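Local coordinates for erythrocyte membrane protein 1 (Plasmodium falciparum, PDB 6S8T) that binds the human receptor ICAM-1 through this DBLbeta domain, one piece of a much longer PfEMP1 adhesin linked to cytoadhesion of infected erythrocytes, at residues N87-I92 and Q116-S121; P112-H117 and C179-Y184; G135-S140 and K219-K224; I213-I218 and K246-D251. One frame throughout, in Å; residues are numbered along the deposited sequence.

The four contacts fall into two pairs in a largely helical Duffy-binding-like (DBL) domain. Contacts 1 and 2 lie near the centre of the molecule (their centres about 12 and 6 Å from it) and about 8 Å from each other; they share Gln116 and His117 and touch through Arg89 and Arg114. Contacts 3 and 4 sit towards one end, centres about 10 Å apart, and both use helix 202-221. The pairs are separated by about 25 to 33 Å between centres. Along the chain, contact 1 closes before contacts 3 and 4 open, whereas contact 3 alternates with both contact 2 and contact 4. Helix 137-163 spans the two pairs: it starts at contact 3 and passes beside contacts 1 and 2 at Ile156.

Contact 1 of 4, residues N87-I92 and Q116-S121; sequences NERFKI and QHMCTS
Arg89 reaches across to His117 with a fully stretched side chain, and most of the meeting is van der Waals packing. Its CG is anti to the backbone N (chi1 -173°), and the straight chain beyond runs past His117 in the opposite direction to that side chain, bringing Arg89 CD to 3.9 Å from His117 CB. Nearer the backbone, His117 CD2 comes within 4.0 Å of Arg89 CA. At the far end the guanidinium lies with one face under the His117 carbonyl, whose O is 3.4 Å from Arg89 CZ and stands over the centre of the group. From there the N-H groups cannot aim at that oxygen. Met118 CA covers the same group, 3.6 Å from Arg89 NH1.

Direct polar links are replaced by two waters. One donates to Glu88 OE1 (3.0 Å) and lies in the plane of the imidazole at 2.9 Å from His117 NE2. The other donates to His117 O and takes a weak bond from Arg89 NH2.

The charge of Arg89 finds its main partner outside, in a salt bridge from NH1 to Asp152, whose OD1 also accepts from Cys119 N; Cys119 itself is tied to Cys80 by a disulfide. Arg89 and Phe90 pack on Ile156 of helix 137-163, Phe90 also on Trp304 of helix 293-319, while Met118 leans on helix 172-194 at Ser185 and Leu189.

Contact 2 of 4, residues P112-H117 and C179-Y184; sequences PPRRQH and CRAVRY
The guanidinium of Arg114 has one face laid against Tyr184, whose CB sits 3.4 Å above its plane and over its centre. Tyr184 therefore offers its methylene rather than its ring: the phenol plane is turned 41° from the guanidinium, and the two side chains cross at about a right angle. The tyrosine ring in turn has Arg180 O, one helical turn earlier, 3.1 Å above one face and towards the rim. Arg114 NH2 is also 3.6 Å from Tyr184 C.

Next along the arginine, the bend of the chain at chi3 (52°) swings the guanidinium over Tyr184 while leaving CD against the neighbouring turn. There Arg114 CD is 3.6 Å from Ala181 O and 4.2 Å from Ala181 CB, so the chain lies against the helix backbone at this alanine.

None of these contacts spends the arginine's N-H groups on segment 179-184. NE and NH2 are engaged by acids instead: NE forms a salt bridge to Glu300 and NH2 one to Asp188, an arrangement that fixes the rotation of the group and would be expected to hold its charge in a buried setting. The Cys179-Cys278 disulfide is a neighbour on the same helix. In the helical DBL domain, short helix 113-116 thus packs on helix 172-194 through a buried arginine paired with acids of helices 293-319 and 172-194.

Contact 3 of 4, residues G135-S140 and K219-K224; sequences GKAIHS and KEEIKK
Gly135, with the positive phi of a residue just leaving a helix, brings its carbonyl up to the Glu221 carboxylate: Gly135 O is 2.9 Å from Glu221 OE2. Both atoms are acceptors, and no bond is assigned between them. Next comes Lys136, the N-cap residue of helix 137-163, whose CA is 3.7 Å from Glu221 OE2. Its carbonyl accepts from Ser140 N and from the serine hydroxyl; Ser140 OG lies 3.2 Å from Lys136 O, well out of the carbonyl plane.

Ala137 opens the helix and gives Glu221 its one hydrogen bond across the contact, a weak one: Ala137 N to Glu221 OE1 measures 3.3 Å with an N-H...O angle of only 123°. Ala137 CB also lies 3.5 Å from Glu221 OE1. The acid gets there on a fully extended chain and ends beside the start of a helix, which may favour its charged form. Ile138 then crosses the acid at a slant, its CG1 3.7 Å from Glu221 OE2.

Helix 137-163 thus starts against the last turn of helix 202-221; Ile138 packs further on Ile218 there and on Trp252 of helix 246-268, and Ala137 touches Thr132 of helix 128-132.

Contact 4 of 4, residues I213-I218 and K246-D251; sequences IIFGKI and KQLRED
Phe215 meets Arg249 and Leu248 where two helices of the DBL fold cross almost perpendicularly: the segment axes make an angle of 88° and approach to 10.4 Å.

The aromatic contact is a CH-pi interaction. Arg249 CG stands 3.5 Å from the ring centroid of Phe215 and nearly on the ring normal, so that one methylene covers the middle of the face. The arginine chain then bends at chi3, and its guanidinium plane ends 20° from that of the ring, although the two side chains cross at about a right angle. The polar end is held elsewhere, by Ile193 O at NE, Gln208 at NH2 and Pro244 O at NH1.

Aliphatic packing falls to Leu248, which starts out toward helix 202-221. Leu248 CD2 approaches the Phe215 ring at its edge, 4.2 Å from Phe215 CD1. Leu248 CD2 also touches Ile218 CG2 at 3.8 Å, and closest of all is the backbone, with Leu248 CD2 3.4 Å from Phe215 O.

Contact 1 of 4, residues N87-I92 and Q116-S121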
loop_
_atom_site.group_PDB
_atom_site.type_symbol
_atom_site.label_atom_id
_atom_site.label_comp_id
_atom_site.label_asym_id
_atom_site.label_seq_id
_atom_site.Cartn_x
_atom_site.Cartn_y
_atom_site.Cartn_z
ATOM N N ASN A 87 -10.117 -15.023 6.733
ATOM C CA ASN A 87 -9.102 -15.436 5.765
ATOM C C ASN A 87 -9.395 -14.855 4.380
ATOM O O ASN A 87 -9.581 -15.573 3.396
ATOM C CB ASN A 87 -8.979 -16.961 5.714
ATOM C CG ASN A 87 -8.443 -17.541 7.005
ATOM O OD1 ASN A 87 -7.231 -17.605 7.211
ATOM N ND2 ASN A 87 -9.344 -17.962 7.889
ATOM N N GLU A 88 -9.433 -13.526 4.325
ATOM C CA GLU A 88 -9.662 -12.807 3.081
ATOM C C GLU A 88 -8.463 -11.992 2.627
ATOM O O GLU A 88 -8.512 -11.415 1.535
ATOM C CB GLU A 88 -10.870 -11.871 3.217
ATOM C CG GLU A 88 -12.183 -12.575 3.455
ATOM C CD GLU A 88 -13.325 -11.604 3.649
ATOM O OE1 GLU A 88 -13.053 -10.420 3.939
ATOM O OE2 GLU A 88 -14.495 -12.021 3.504
ATOM N N ARG A 89 -7.381 -11.955 3.413
ATOM C CA ARG A 89 -6.345 -10.941 3.218
ATOM C C ARG A 89 -5.683 -11.050 1.849
ATOM O O ARG A 89 -5.421 -10.031 1.198
ATOM C CB ARG A 89 -5.294 -11.036 4.324
ATOM C CG ARG A 89 -4.280 -9.899 4.294
ATOM C CD ARG A 89 -3.311 -9.954 5.466
ATOM N NE ARG A 89 -2.467 -8.763 5.508
ATOM C CZ ARG A 89 -1.463 -8.571 6.360
ATOM N NH1 ARG A 89 -0.757 -7.448 6.307
ATOM N NH2 ARG A 89 -1.156 -9.498 7.258
ATOM N N PHE A 90 -5.397 -12.267 1.394
ATOM C CA PHE A 90 -4.733 -12.446 0.108
ATOM C C PHE A 90 -5.502 -13.412 -0.781
ATOM O O PHE A 90 -4.911 -14.121 -1.599
ATOM C CB PHE A 90 -3.288 -12.910 0.299
ATOM C CG PHE A 90 -2.397 -11.871 0.931
ATOM C CD1 PHE A 90 -1.991 -10.757 0.209
ATOM C CD2 PHE A 90 -1.967 -12.008 2.243
ATOM C CE1 PHE A 90 -1.175 -9.797 0.784
ATOM C CE2 PHE A 90 -1.150 -11.056 2.823
ATOM C CZ PHE A 90 -0.754 -9.948 2.092
ATOM N N LYS A 91 -6.825 -13.441 -0.643
ATOM C CA LYS A 91 -7.674 -14.260 -1.495
ATOM C C LYS A 91 -8.040 -13.484 -2.755
ATOM O O LYS A 91 -8.430 -12.313 -2.682
ATOM C CB LYS A 91 -8.936 -14.690 -0.748
ATOM C CG LYS A 91 -9.806 -15.656 -1.529
ATOM C CD LYS A 91 -11.013 -16.105 -0.718
ATOM C CE LYS A 91 -11.905 -17.030 -1.530
ATOM N NZ LYS A 91 -13.106 -17.453 -0.767
ATOM N N ILE A 92 -7.904 -14.140 -3.908
ATOM C CA ILE A 92 -8.247 -13.523 -5.184
ATOM C C ILE A 92 -9.749 -13.273 -5.239
ATOM O O ILE A 92 -10.555 -14.170 -4.958
ATOM C CB ILE A 92 -7.784 -14.415 -6.348
ATOM C CG1 ILE A 92 -6.257 -14.421 -6.452
ATOM C CG2 ILE A 92 -8.408 -13.966 -7.660
ATOM C CD1 ILE A 92 -5.726 -15.324 -7.548
ATOM N N GLN A 116 -6.003 -3.557 5.453
ATOM C CA GLN A 116 -7.084 -3.661 6.428
ATOM C C GLN A 116 -6.769 -4.684 7.515
ATOM O O GLN A 116 -7.117 -4.481 8.684
ATOM C CB GLN A 116 -8.390 -4.017 5.721
ATOM C CG GLN A 116 -9.561 -4.236 6.659
ATOM C CD GLN A 116 -10.863 -4.425 5.917
ATOM O OE1 GLN A 116 -11.087 -3.816 4.872
ATOM N NE2 GLN A 116 -11.731 -5.279 6.449
ATOM N N HIS A 117 -6.111 -5.786 7.157
ATOM C CA HIS A 117 -5.789 -6.844 8.109
ATOM C C HIS A 117 -4.321 -6.823 8.525
ATOM O O HIS A 117 -3.746 -7.869 8.841
ATOM C CB HIS A 117 -6.168 -8.207 7.530
ATOM C CG HIS A 117 -7.589 -8.285 7.066
ATOM N ND1 HIS A 117 -8.660 -8.156 7.924
ATOM C CD2 HIS A 117 -8.115 -8.465 5.832
ATOM C CE1 HIS A 117 -9.785 -8.263 7.239
ATOM N NE2 HIS A 117 -9.482 -8.454 5.969
ATOM N N MET A 118 -3.712 -5.642 8.539
ATOM C CA MET A 118 -2.322 -5.491 8.942
ATOM C C MET A 118 -2.159 -5.786 10.433
ATOM O O MET A 118 -3.040 -5.496 11.246
ATOM C CB MET A 118 -1.851 -4.073 8.613
ATOM C CG MET A 118 -0.353 -3.875 8.534
ATOM S SD MET A 118 0.044 -2.303 7.734
ATOM C CE MET A 118 1.762 -2.120 8.201
ATOM N N CYS A 119 -1.010 -6.370 10.792
ATOM C CA CYS A 119 -0.752 -6.809 12.170
ATOM C C CYS A 119 -0.168 -5.657 12.988
ATOM O O CYS A 119 1.039 -5.562 13.218
ATOM C CB CYS A 119 0.180 -8.016 12.188
ATOM S SG CYS A 119 -0.461 -9.534 11.434
ATOM N N THR A 120 -1.054 -4.781 13.462
ATOM C CA THR A 120 -0.661 -3.632 14.274
ATOM C C THR A 120 -1.377 -3.617 15.621
ATOM O O THR A 120 -1.531 -2.561 16.237
ATOM C CB THR A 120 -0.922 -2.329 13.524
ATOM O OG1 THR A 120 -2.308 -2.256 13.168
ATOM C CG2 THR A 120 -0.075 -2.261 12.266
ATOM N N SER A 121 -1.800 -4.791 16.099
ATOM C CA SER A 121 -2.609 -4.856 17.310
ATOM C C SER A 121 -1.819 -4.445 18.549
ATOM O O SER A 121 -2.390 -3.859 19.476
ATOM C CB SER A 121 -3.178 -6.266 17.479
ATOM O OG SER A 121 -4.024 -6.345 18.610
HETATM O O HOH W 1 -11.034 -8.269 3.562
HETATM O O HOH W 2 -3.293 -10.748 8.720
#

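Contact 2 of 4, residues P112-H117 and C179-Y184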
loop_
_atom_site.group_PDB
_atom_site.type_symbol
_atom_site.label_atom_id
_atom_site.label_comp_id
_atom_site.label_asym_id
_atom_site.label_seq_id
_atom_site.Cartn_x
_atom_site.Cartn_y
_atom_site.Cartn_z
ATOM N N PRO A 112 -6.835 -1.454 0.686
ATOM C CA PRO A 112 -6.357 -2.787 0.283
ATOM C C PRO A 112 -6.618 -3.807 1.376
ATOM O O PRO A 112 -6.439 -3.507 2.566
ATOM C CB PRO A 112 -4.849 -2.581 0.068
ATOM C CG PRO A 112 -4.668 -1.076 -0.066
ATOM C CD PRO A 112 -5.745 -0.467 0.775
ATOM N N PRO A 113 -7.050 -5.018 1.017
ATOM C CA PRO A 113 -7.225 -6.066 2.041
ATOM C C PRO A 113 -5.966 -6.341 2.845
ATOM O O PRO A 113 -6.062 -6.644 4.041
ATOM C CB PRO A 113 -7.649 -7.291 1.220
ATOM C CG PRO A 113 -8.306 -6.720 0.011
ATOM C CD PRO A 113 -7.556 -5.442 -0.299
ATOM N N ARG A 114 -4.787 -6.248 2.223
ATOM C CA ARG A 114 -3.544 -6.393 2.974
ATOM C C ARG A 114 -3.444 -5.344 4.075
ATOM O O ARG A 114 -3.063 -5.656 5.209
ATOM C CB ARG A 114 -2.346 -6.294 2.029
ATOM C CG ARG A 114 -1.000 -6.232 2.733
ATOM C CD ARG A 114 0.070 -5.667 1.815
ATOM N NE ARG A 114 -0.353 -4.395 1.236
ATOM C CZ ARG A 114 -0.277 -3.227 1.865
ATOM N NH1 ARG A 114 -0.693 -2.119 1.265
ATOM N NH2 ARG A 114 0.214 -3.168 3.097
ATOM N N ARG A 115 -3.799 -4.093 3.758
ATOM C CA ARG A 115 -3.731 -3.013 4.739
ATOM C C ARG A 115 -4.778 -3.182 5.831
ATOM O O ARG A 115 -4.488 -2.972 7.015
ATOM C CB ARG A 115 -3.906 -1.663 4.038
ATOM C CG ARG A 115 -4.160 -0.480 4.976
ATOM C CD ARG A 115 -2.909 -0.104 5.757
ATOM N NE ARG A 115 -3.155 0.962 6.732
ATOM C CZ ARG A 115 -3.498 0.748 8.000
ATOM N NH1 ARG A 115 -3.643 -0.492 8.448
ATOM N NH2 ARG A 115 -3.699 1.772 8.819
ATOM N N GLN A 116 -6.003 -3.557 5.453
ATOM C CA GLN A 116 -7.084 -3.661 6.428
ATOM C C GLN A 116 -6.769 -4.684 7.515
ATOM O O GLN A 116 -7.117 -4.481 8.684
ATOM C CB GLN A 116 -8.390 -4.017 5.721
ATOM C CG GLN A 116 -9.561 -4.236 6.659
ATOM C CD GLN A 116 -10.863 -4.425 5.917
ATOM O OE1 GLN A 116 -11.087 -3.816 4.872
ATOM N NE2 GLN A 116 -11.731 -5.279 6.449
ATOM N N HIS A 117 -6.111 -5.786 7.157
ATOM C CA HIS A 117 -5.789 -6.844 8.109
ATOM C C HIS A 117 -4.321 -6.823 8.525
ATOM O O HIS A 117 -3.746 -7.869 8.841
ATOM C CB HIS A 117 -6.168 -8.207 7.530
ATOM C CG HIS A 117 -7.589 -8.285 7.066
ATOM N ND1 HIS A 117 -8.660 -8.156 7.924
ATOM C CD2 HIS A 117 -8.115 -8.465 5.832
ATOM C CE1 HIS A 117 -9.785 -8.263 7.239
ATOM N NE2 HIS A 117 -9.482 -8.454 5.969
ATOM N N CYS A 179 7.148 -10.280 -2.390
ATOM C CA CYS A 179 8.134 -9.262 -2.045
ATOM C C CYS A 179 7.529 -7.861 -2.116
ATOM O O CYS A 179 7.805 -7.015 -1.255
ATOM C CB CYS A 179 9.359 -9.388 -2.960
ATOM S SG CYS A 179 10.368 -10.899 -2.696
ATOM N N ARG A 180 6.685 -7.600 -3.122
ATOM C CA ARG A 180 6.045 -6.288 -3.229
ATOM C C ARG A 180 5.088 -6.037 -2.068
ATOM O O ARG A 180 4.998 -4.911 -1.565
ATOM C CB ARG A 180 5.305 -6.155 -4.565
ATOM C CG ARG A 180 6.201 -5.876 -5.772
ATOM C CD ARG A 180 5.392 -5.470 -7.005
ATOM N NE ARG A 180 4.409 -6.482 -7.391
ATOM C CZ ARG A 180 4.641 -7.468 -8.253
ATOM N NH1 ARG A 180 3.684 -8.342 -8.538
ATOM N NH2 ARG A 180 5.830 -7.587 -8.830
ATOM N N ALA A 181 4.362 -7.074 -1.631
ATOM C CA ALA A 181 3.415 -6.911 -0.532
ATOM C C ALA A 181 4.125 -6.541 0.765
ATOM O O ALA A 181 3.611 -5.740 1.555
ATOM C CB ALA A 181 2.597 -8.191 -0.348
ATOM N N VAL A 182 5.306 -7.119 1.003
ATOM C CA VAL A 182 6.079 -6.757 2.187
ATOM C C VAL A 182 6.605 -5.326 2.069
ATOM O O VAL A 182 6.710 -4.611 3.072
ATOM C CB VAL A 182 7.212 -7.779 2.409
ATOM C CG1 VAL A 182 8.054 -7.410 3.624
ATOM C CG2 VAL A 182 6.632 -9.189 2.580
ATOM N N ARG A 183 6.924 -4.875 0.852
ATOM C CA ARG A 183 7.356 -3.491 0.676
ATOM C C ARG A 183 6.194 -2.523 0.873
ATOM O O ARG A 183 6.373 -1.437 1.438
ATOM C CB ARG A 183 7.994 -3.314 -0.703
ATOM C CG ARG A 183 9.296 -4.086 -0.864
ATOM C CD ARG A 183 9.738 -4.175 -2.315
ATOM N NE ARG A 183 9.924 -2.856 -2.912
ATOM C CZ ARG A 183 10.379 -2.653 -4.144
ATOM N NH1 ARG A 183 10.701 -3.688 -4.910
ATOM N NH2 ARG A 183 10.514 -1.417 -4.606
ATOM N N TYR A 184 4.993 -2.907 0.427
ATOM C CA TYR A 184 3.804 -2.099 0.690
ATOM C C TYR A 184 3.531 -1.981 2.186
ATOM O O TYR A 184 3.111 -0.920 2.664
ATOM C CB TYR A 184 2.589 -2.700 -0.019
ATOM C CG TYR A 184 2.635 -2.646 -1.532
ATOM C CD1 TYR A 184 3.176 -1.549 -2.193
ATOM C CD2 TYR A 184 2.126 -3.693 -2.300
ATOM C CE1 TYR A 184 3.212 -1.494 -3.576
ATOM C CE2 TYR A 184 2.161 -3.649 -3.683
ATOM C CZ TYR A 184 2.705 -2.544 -4.315
ATOM O OH TYR A 184 2.743 -2.489 -5.690
#

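Contact 3 of 4, residues G135-S140 and K219-K224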
loop_
_atom_site.group_PDB
_atom_site.type_symbol
_atom_site.label_atom_id
_atom_site.label_comp_id
_atom_site.label_asym_id
_atom_site.label_seq_id
_atom_site.Cartn_x
_atom_site.Cartn_y
_atom_site.Cartn_z
ATOM N N GLY A 135 11.519 7.676 30.622
ATOM C CA GLY A 135 12.289 8.627 29.846
ATOM C C GLY A 135 13.021 8.050 28.658
ATOM O O GLY A 135 13.888 8.726 28.098
ATOM N N LYS A 136 12.705 6.823 28.250
ATOM C CA LYS A 136 13.352 6.173 27.118
ATOM C C LYS A 136 12.340 5.834 26.029
ATOM O O LYS A 136 12.371 4.751 25.439
ATOM C CB LYS A 136 14.105 4.922 27.569
ATOM C CG LYS A 136 15.240 5.199 28.549
ATOM C CD LYS A 136 16.206 4.025 28.635
ATOM C CE LYS A 136 16.143 3.334 29.991
ATOM N NZ LYS A 136 16.673 4.192 31.091
ATOM N N ALA A 137 11.433 6.771 25.740
ATOM C CA ALA A 137 10.396 6.535 24.742
ATOM C C ALA A 137 10.956 6.418 23.333
ATOM O O ALA A 137 10.310 5.816 22.470
ATOM C CB ALA A 137 9.351 7.649 24.789
ATOM N N ILE A 138 12.136 6.988 23.080
ATOM C CA ILE A 138 12.762 6.857 21.767
ATOM C C ILE A 138 13.071 5.396 21.470
ATOM O O ILE A 138 12.840 4.909 20.356
ATOM C CB ILE A 138 14.026 7.735 21.697
ATOM C CG1 ILE A 138 13.636 9.201 21.525
ATOM C CG2 ILE A 138 14.929 7.303 20.557
ATOM C CD1 ILE A 138 12.853 9.450 20.267
ATOM N N HIS A 139 13.574 4.671 22.467
ATOM C CA HIS A 139 13.994 3.289 22.278
ATOM C C HIS A 139 12.860 2.292 22.469
ATOM O O HIS A 139 12.836 1.258 21.792
ATOM C CB HIS A 139 15.135 2.960 23.244
ATOM C CG HIS A 139 16.266 3.941 23.195
ATOM N ND1 HIS A 139 17.214 3.934 22.195
ATOM C CD2 HIS A 139 16.598 4.962 24.020
ATOM C CE1 HIS A 139 18.084 4.906 22.409
ATOM N NE2 HIS A 139 17.731 5.545 23.509
ATOM N N SER A 140 11.921 2.572 23.376
ATOM C CA SER A 140 10.808 1.653 23.590
ATOM C C SER A 140 9.856 1.631 22.400
ATOM O O SER A 140 9.263 0.587 22.103
ATOM C CB SER A 140 10.055 2.026 24.867
ATOM O OG SER A 140 10.895 1.929 26.005
ATOM N N LYS A 219 9.242 15.016 22.389
ATOM C CA LYS A 219 9.660 16.400 22.174
ATOM C C LYS A 219 10.329 16.971 23.418
ATOM O O LYS A 219 11.289 17.743 23.317
ATOM C CB LYS A 219 8.460 17.257 21.767
ATOM C CG LYS A 219 8.802 18.719 21.523
ATOM C CD LYS A 219 7.564 19.561 21.248
ATOM C CE LYS A 219 7.938 21.034 21.112
ATOM N NZ LYS A 219 6.754 21.918 20.920
ATOM N N GLU A 220 9.845 16.593 24.602
ATOM C CA GLU A 220 10.477 17.012 25.847
ATOM C C GLU A 220 11.658 16.126 26.224
ATOM O O GLU A 220 12.565 16.589 26.924
ATOM C CB GLU A 220 9.446 17.021 26.980
ATOM C CG GLU A 220 9.845 17.841 28.198
ATOM C CD GLU A 220 9.767 19.339 27.954
ATOM O OE1 GLU A 220 9.181 19.749 26.928
ATOM O OE2 GLU A 220 10.291 20.109 28.791
ATOM N N GLU A 221 11.671 14.872 25.767
ATOM C CA GLU A 221 12.773 13.967 26.087
ATOM C C GLU A 221 14.084 14.462 25.485
ATOM O O GLU A 221 15.102 14.567 26.179
ATOM C CB GLU A 221 12.449 12.554 25.595
ATOM C CG GLU A 221 13.545 11.522 25.831
ATOM C CD GLU A 221 13.161 10.136 25.326
ATOM O OE1 GLU A 221 11.973 9.929 24.998
ATOM O OE2 GLU A 221 14.043 9.254 25.251
ATOM N N ILE A 222 14.076 14.778 24.185
ATOM C CA ILE A 222 15.275 15.294 23.524
ATOM C C ILE A 222 15.474 16.782 23.749
ATOM O O ILE A 222 16.489 17.334 23.302
ATOM C CB ILE A 222 15.239 15.026 22.007
ATOM C CG1 ILE A 222 14.151 15.868 21.341
ATOM C CG2 ILE A 222 15.013 13.547 21.733
ATOM C CD1 ILE A 222 14.095 15.713 19.840
ATOM N N LYS A 223 14.541 17.451 24.429
ATOM C CA LYS A 223 14.651 18.882 24.682
ATOM C C LYS A 223 15.750 19.224 25.677
ATOM O O LYS A 223 15.985 20.412 25.925
ATOM C CB LYS A 223 13.308 19.423 25.179
ATOM C CG LYS A 223 13.049 20.882 24.845
ATOM C CD LYS A 223 11.645 21.293 25.258
ATOM C CE LYS A 223 11.359 22.741 24.897
ATOM N NZ LYS A 223 9.983 23.146 25.294
ATOM N N LYS A 224 16.422 18.229 26.249
ATOM C CA LYS A 224 17.518 18.467 27.182
ATOM C C LYS A 224 18.680 19.178 26.496
ATOM O O LYS A 224 18.821 19.120 25.274
ATOM C CB LYS A 224 17.999 17.149 27.794
ATOM C CG LYS A 224 16.992 16.476 28.711
ATOM C CD LYS A 224 17.609 15.273 29.408
ATOM C CE LYS A 224 16.670 14.690 30.450
ATOM N NZ LYS A 224 17.308 13.581 31.213
#

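Contact 4 of 4, residues I213-I218 and K246-D251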
loop_
_atom_site.group_PDB
_atom_site.type_symbol
_atom_site.label_atom_id
_atom_site.label_comp_id
_atom_site.label_asym_id
_atom_site.label_seq_id
_atom_site.Cartn_x
_atom_site.Cartn_y
_atom_site.Cartn_z
ATOM N N ILE A 213 0.564 11.117 22.129
ATOM C CA ILE A 213 1.047 11.267 23.497
ATOM C C ILE A 213 2.518 10.880 23.594
ATOM O O ILE A 213 3.300 11.546 24.280
ATOM C CB ILE A 213 0.178 10.443 24.464
ATOM C CG1 ILE A 213 -1.253 10.985 24.484
ATOM C CG2 ILE A 213 0.769 10.457 25.863
ATOM C CD1 ILE A 213 -2.179 10.212 25.390
ATOM N N ILE A 214 2.917 9.810 22.904
ATOM C CA ILE A 214 4.305 9.358 22.967
ATOM C C ILE A 214 5.242 10.427 22.413
ATOM O O ILE A 214 6.232 10.802 23.053
ATOM C CB ILE A 214 4.470 8.020 22.223
ATOM C CG1 ILE A 214 3.682 6.915 22.929
ATOM C CG2 ILE A 214 5.937 7.641 22.126
ATOM C CD1 ILE A 214 3.629 5.616 22.157
ATOM N N PHE A 215 4.937 10.945 21.219
ATOM C CA PHE A 215 5.803 11.949 20.610
ATOM C C PHE A 215 5.755 13.286 21.337
ATOM O O PHE A 215 6.689 14.083 21.204
ATOM C CB PHE A 215 5.445 12.133 19.135
ATOM C CG PHE A 215 6.009 11.065 18.242
ATOM C CD1 PHE A 215 7.327 11.121 17.822
ATOM C CD2 PHE A 215 5.225 9.998 17.831
ATOM C CE1 PHE A 215 7.855 10.137 17.003
ATOM C CE2 PHE A 215 5.744 9.013 17.011
ATOM C CZ PHE A 215 7.061 9.080 16.598
ATOM N N GLY A 216 4.694 13.555 22.099
ATOM C CA GLY A 216 4.712 14.715 22.974
ATOM C C GLY A 216 5.778 14.600 24.047
ATOM O O GLY A 216 6.507 15.557 24.319
ATOM N N LYS A 217 5.888 13.421 24.664
ATOM C CA LYS A 217 6.970 13.174 25.610
ATOM C C LYS A 217 8.323 13.146 24.916
ATOM O O LYS A 217 9.335 13.526 25.517
ATOM C CB LYS A 217 6.734 11.858 26.352
ATOM C CG LYS A 217 5.831 11.970 27.568
ATOM C CD LYS A 217 6.478 12.813 28.654
ATOM C CE LYS A 217 5.714 12.700 29.962
ATOM N NZ LYS A 217 4.265 12.991 29.782
ATOM N N ILE A 218 8.364 12.695 23.662
ATOM C CA ILE A 218 9.623 12.662 22.925
ATOM C C ILE A 218 10.143 14.074 22.689
ATOM O O ILE A 218 11.349 14.329 22.788
ATOM C CB ILE A 218 9.443 11.889 21.606
ATOM C CG1 ILE A 218 9.303 10.390 21.883
ATOM C CG2 ILE A 218 10.594 12.175 20.650
ATOM C CD1 ILE A 218 9.105 9.549 20.631
ATOM N N LYS A 246 4.226 16.774 13.326
ATOM C CA LYS A 246 4.518 16.292 11.976
ATOM C C LYS A 246 6.018 16.155 11.740
ATOM O O LYS A 246 6.492 15.106 11.286
ATOM C CB LYS A 246 3.905 17.237 10.940
ATOM C CG LYS A 246 4.413 17.006 9.520
ATOM C CD LYS A 246 4.319 18.267 8.671
ATOM C CE LYS A 246 2.903 18.524 8.192
ATOM N NZ LYS A 246 2.498 17.555 7.137
ATOM N N GLN A 247 6.782 17.210 12.043
ATOM C CA GLN A 247 8.212 17.204 11.744
ATOM C C GLN A 247 8.968 16.228 12.636
ATOM O O GLN A 247 9.848 15.500 12.161
ATOM C CB GLN A 247 8.784 18.618 11.883
ATOM C CG GLN A 247 8.210 19.621 10.890
ATOM C CD GLN A 247 8.840 20.999 11.010
ATOM O OE1 GLN A 247 9.243 21.594 10.011
ATOM N NE2 GLN A 247 8.924 21.514 12.234
ATOM N N LEU A 248 8.645 16.198 13.932
ATOM C CA LEU A 248 9.318 15.278 14.844
ATOM C C LEU A 248 9.086 13.824 14.451
ATOM O O LEU A 248 9.976 12.983 14.624
ATOM C CB LEU A 248 8.842 15.521 16.276
ATOM C CG LEU A 248 9.552 14.739 17.384
ATOM C CD1 LEU A 248 11.011 15.166 17.491
ATOM C CD2 LEU A 248 8.836 14.916 18.716
ATOM N N ARG A 249 7.905 13.507 13.917
ATOM C CA ARG A 249 7.621 12.136 13.510
ATOM C C ARG A 249 8.262 11.793 12.169
ATOM O O ARG A 249 8.656 10.640 11.954
ATOM C CB ARG A 249 6.109 11.917 13.462
ATOM C CG ARG A 249 5.441 12.079 14.820
ATOM C CD ARG A 249 3.944 12.302 14.699
ATOM N NE ARG A 249 3.229 11.100 14.291
ATOM C CZ ARG A 249 1.904 10.991 14.285
ATOM N NH1 ARG A 249 1.156 12.018 14.666
ATOM N NH2 ARG A 249 1.326 9.857 13.900
ATOM N N GLU A 250 8.376 12.771 11.261
ATOM C CA GLU A 250 9.116 12.552 10.022
ATOM C C GLU A 250 10.589 12.281 10.302
ATOM O O GLU A 250 11.194 11.396 9.685
ATOM C CB GLU A 250 8.969 13.761 9.090
ATOM C CG GLU A 250 7.611 13.888 8.405
ATOM C CD GLU A 250 7.422 15.217 7.679
ATOM O OE1 GLU A 250 8.272 16.123 7.834
ATOM O OE2 GLU A 250 6.416 15.357 6.950
ATOM N N ASP A 251 11.181 13.035 11.234
ATOM C CA ASP A 251 12.600 12.870 11.536
ATOM C C ASP A 251 12.870 11.546 12.247
ATOM O O ASP A 251 13.867 10.875 11.957
ATOM C CB ASP A 251 13.093 14.047 12.376
ATOM C CG ASP A 251 13.067 15.370 11.614
ATOM O OD1 ASP A 251 12.729 15.372 10.412
ATOM O OD2 ASP A 251 13.384 16.411 12.224
#